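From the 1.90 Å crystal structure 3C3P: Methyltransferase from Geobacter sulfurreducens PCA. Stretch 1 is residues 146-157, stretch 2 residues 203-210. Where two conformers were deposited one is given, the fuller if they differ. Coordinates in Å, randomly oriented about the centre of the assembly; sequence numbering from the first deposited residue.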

# COMPACT_ATOMS: atom_id res chain seq x y z
N MSE A 146 18.36 -8.77 10.41
CA MSE A 146 17.95 -7.35 10.33
C MSE A 146 16.87 -6.83 11.28
O MSE A 146 16.75 -5.61 11.47
CB MSE A 146 17.45 -7.06 8.90
CG MSE A 146 18.47 -7.29 7.76
SE MSE A 146 20.05 -6.18 7.88
CE MSE A 146 19.19 -4.44 7.86
N ASN A 147 16.08 -7.71 11.87
CA ASN A 147 14.99 -7.23 12.73
C ASN A 147 15.48 -6.25 13.80
O ASN A 147 14.77 -5.31 14.17
CB ASN A 147 14.22 -8.37 13.39
CG ASN A 147 12.88 -7.91 13.89
OD1 ASN A 147 12.17 -7.19 13.20
ND2 ASN A 147 12.50 -8.35 15.07
N ARG A 148 16.72 -6.48 14.25
CA ARG A 148 17.37 -5.66 15.29
C ARG A 148 17.71 -4.25 14.82
O ARG A 148 17.94 -3.34 15.63
CB ARG A 148 18.70 -6.28 15.73
CG ARG A 148 18.62 -7.66 16.33
CD ARG A 148 19.99 -8.08 16.83
NE ARG A 148 20.97 -8.20 15.75
CZ ARG A 148 21.18 -9.30 15.03
NH1 ARG A 148 20.48 -10.40 15.26
NH2 ARG A 148 22.10 -9.29 14.06
N CYS A 149 17.73 -4.11 13.51
CA CYS A 149 18.10 -2.87 12.81
C CYS A 149 16.90 -2.04 12.47
O CYS A 149 17.01 -0.89 12.05
CB CYS A 149 18.88 -3.21 11.54
SG CYS A 149 20.40 -4.17 11.84
N LEU A 150 15.74 -2.63 12.70
CA LEU A 150 14.47 -1.96 12.36
C LEU A 150 13.97 -0.98 13.41
O LEU A 150 14.12 -1.19 14.60
CB LEU A 150 13.36 -2.99 12.05
CG LEU A 150 13.54 -3.96 10.89
CD1 LEU A 150 12.31 -4.83 10.78
CD2 LEU A 150 13.80 -3.20 9.59
N ALA A 151 13.40 0.10 12.92
CA ALA A 151 12.79 1.09 13.81
C ALA A 151 11.41 0.62 14.19
O ALA A 151 10.84 -0.27 13.56
CB ALA A 151 12.66 2.43 13.12
N LYS A 152 10.90 1.22 15.25
CA LYS A 152 9.53 0.95 15.66
C LYS A 152 8.63 1.20 14.45
O LYS A 152 8.75 2.23 13.78
CB LYS A 152 9.09 1.91 16.77
CG LYS A 152 7.61 1.81 17.11
CD LYS A 152 7.17 2.77 18.22
CE LYS A 152 5.67 2.73 18.38
NZ LYS A 152 5.19 3.59 19.52
N ASN A 153 7.72 0.26 14.20
CA ASN A 153 6.72 0.37 13.13
C ASN A 153 7.31 0.46 11.72
O ASN A 153 6.72 1.07 10.80
CB ASN A 153 5.74 1.55 13.36
CG ASN A 153 4.87 1.40 14.62
OD1 ASN A 153 4.45 2.42 15.19
ND2 ASN A 153 4.62 0.17 15.07
N ALA A 154 8.49 -0.12 11.56
CA ALA A 154 9.12 -0.21 10.23
C ALA A 154 8.25 -1.02 9.30
O ALA A 154 7.43 -1.83 9.71
CB ALA A 154 10.49 -0.87 10.29
N LEU A 155 8.47 -0.80 8.02
CA LEU A 155 7.78 -1.50 6.96
C LEU A 155 8.75 -2.25 6.08
O LEU A 155 9.73 -1.69 5.58
CB LEU A 155 7.05 -0.49 6.06
CG LEU A 155 6.28 -1.03 4.85
CD1 LEU A 155 5.05 -1.86 5.22
CD2 LEU A 155 5.89 0.16 3.93
N LEU A 156 8.44 -3.52 5.92
CA LEU A 156 9.20 -4.43 5.08
C LEU A 156 8.47 -4.48 3.75
O LEU A 156 7.24 -4.63 3.71
CB LEU A 156 9.26 -5.83 5.69
CG LEU A 156 10.11 -6.87 4.97
CD1 LEU A 156 11.58 -6.52 5.13
CD2 LEU A 156 9.81 -8.23 5.56
N ILE A 157 9.23 -4.34 2.68
CA ILE A 157 8.71 -4.40 1.29
C ILE A 157 9.58 -5.44 0.56
O ILE A 157 10.78 -5.21 0.31
CB ILE A 157 8.71 -3.06 0.53
CG1 ILE A 157 7.96 -1.98 1.32
CG2 ILE A 157 8.09 -3.27 -0.87
CD1 ILE A 157 7.98 -0.60 0.69
N VAL A 203 4.00 -8.37 -4.27
CA VAL A 203 4.71 -7.57 -3.28
C VAL A 203 4.22 -7.89 -1.87
O VAL A 203 3.07 -7.70 -1.54
CB VAL A 203 4.57 -6.03 -3.56
CG1 VAL A 203 5.38 -5.23 -2.51
CG2 VAL A 203 5.03 -5.67 -5.00
N LEU A 204 5.14 -8.40 -1.05
CA LEU A 204 4.85 -8.75 0.33
C LEU A 204 5.14 -7.52 1.19
O LEU A 204 6.22 -6.93 1.12
CB LEU A 204 5.69 -9.94 0.78
CG LEU A 204 5.68 -10.49 2.20
CD1 LEU A 204 4.30 -10.96 2.66
CD2 LEU A 204 6.66 -11.69 2.27
N LEU A 205 4.14 -7.15 1.98
CA LEU A 205 4.26 -6.01 2.88
C LEU A 205 4.11 -6.48 4.30
O LEU A 205 3.16 -7.21 4.64
CB LEU A 205 3.18 -4.97 2.55
CG LEU A 205 3.11 -4.41 1.12
CD1 LEU A 205 1.86 -3.51 0.90
CD2 LEU A 205 4.39 -3.67 0.81
N GLY A 206 5.07 -6.08 5.12
CA GLY A 206 5.07 -6.40 6.56
C GLY A 206 5.28 -5.18 7.42
O GLY A 206 6.33 -4.53 7.39
N TYR A 207 4.26 -4.87 8.21
CA TYR A 207 4.31 -3.74 9.14
C TYR A 207 4.68 -4.26 10.51
O TYR A 207 4.04 -5.15 11.04
CB TYR A 207 2.95 -3.05 9.20
CG TYR A 207 2.84 -1.90 10.16
CD1 TYR A 207 3.21 -0.62 9.76
CD2 TYR A 207 2.35 -2.07 11.44
CE1 TYR A 207 3.13 0.44 10.62
CE2 TYR A 207 2.25 -1.03 12.29
CZ TYR A 207 2.63 0.24 11.87
OH TYR A 207 2.52 1.29 12.73
N ARG A 208 5.71 -3.67 11.09
CA ARG A 208 6.18 -4.10 12.38
C ARG A 208 5.33 -3.49 13.46
O ARG A 208 5.33 -2.29 13.67
CB ARG A 208 7.66 -3.78 12.55
CG ARG A 208 8.28 -4.69 13.53
CD ARG A 208 9.74 -4.71 13.42
NE ARG A 208 10.29 -3.62 14.15
CZ ARG A 208 10.85 -3.71 15.35
NH1 ARG A 208 11.06 -4.86 15.94
NH2 ARG A 208 11.28 -2.61 15.91
N LEU A 209 4.61 -4.35 14.16
CA LEU A 209 3.69 -3.96 15.24
C LEU A 209 4.41 -3.29 16.40
O LEU A 209 5.56 -3.58 16.67
CB LEU A 209 2.83 -5.18 15.65
CG LEU A 209 1.90 -5.72 14.56
CD1 LEU A 209 1.27 -7.03 15.00
CD2 LEU A 209 0.82 -4.71 14.19
N SER A 210 3.72 -2.35 17.04
CA SER A 210 4.26 -1.56 18.16
C SER A 210 4.67 -2.45 19.33
O SER A 210 5.61 -2.10 20.03
CB SER A 210 3.24 -0.54 18.66
OG SER A 210 2.82 0.34 17.63
OXT SER A 210 4.09 -3.52 19.58
O HOH W 1 1.83 2.96 15.42
O HOH W 2 7.76 -1.94 16.10

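The two stretches meet chiefly as neighbouring antiparallel strands: residues 203-208 run against residues 154-157 with 165° between their N-to-C directions, and the contact buries 715 Å² in total. Before this pairing, stretch 1 passes through a type II turn from Ala 151 to Ala 154, and the residues before it lie beside the side chain of Arg 208.

Val 203 opens the contact with an apolar one, its CG1 lying 3.7 Å from CG2 of Ile 157. The next residue, Leu 204, contributes mainly through its backbone, its O accepting a CA-H...O contact from CA of Ile 157 at 3.6 Å. Leu 205 and Ile 157 form a non-hydrogen-bonded pair, with CA atoms 5.0 Å apart and side chains on the same face of the sheet; CD2 of Leu 205 reaches to 4.0 Å from CG1 of Ile 157. On the same face, CB of Leu 205 is 4.5 Å from CD1 of Leu 155.

Gly 206 is the hydrogen-bonded partner of Leu 156. Leu 156 N donates to Gly 206 O at 2.8 Å, and Gly 206 N donates to Leu 156 O at 3.0 Å, both nearly linear, closing the small ring typical of antiparallel sheet. Each carbonyl oxygen also receives a CA-H...O contact: Gly 206 O from CA of Leu 155, and Leu 156 O from CA of Leu 205, both at 3.4 Å.

Tyr 207 pairs with Leu 155 on the face shared by Leu 205 and Ile 157, again without backbone hydrogen bonds between the two. Its OH lies beside the turn, 3.0 Å from CG of Asn 153. The angles are poor for a direct hydrogen bond to the amide group, but water 1 links the two side chains, donating to Asn 153 OD1 at 2.7 Å and lying 3.2 Å from Tyr 207 OH.

Arg 208 has the largest contact area of any residue here. Its N donates to Ala 154 O at 2.9 Å, continuing the strand ladder, while its O accepts from Asn 153 ND2, also at 2.9 Å, and receives a CA-H...O contact from Asn 153 CA at 3.0 Å. The side chain reaches back to the first part of stretch 1. There Leu 150 CB and Asn 147 O lie over one face of the guanidinium, and at its edge NE and NH2 both make weak hydrogen bonds to Ala 151 O, at 3.4 and 3.3 Å. That same carbonyl accepts from Ala 154 N at 3.1 Å within the turn, so Arg 208 engages the turn at its own internal hydrogen bond.

Beyond the strand, Leu 209 points away, but its O accepts from water 2 at 2.8 Å; the same water accepts from Asn 153 N at 2.9 Å. Finally, Ser 210 OG accepts from Asn 153 ND2 at 3.1 Å, so this amide nitrogen bonds both Arg 208 and the C-terminal residue.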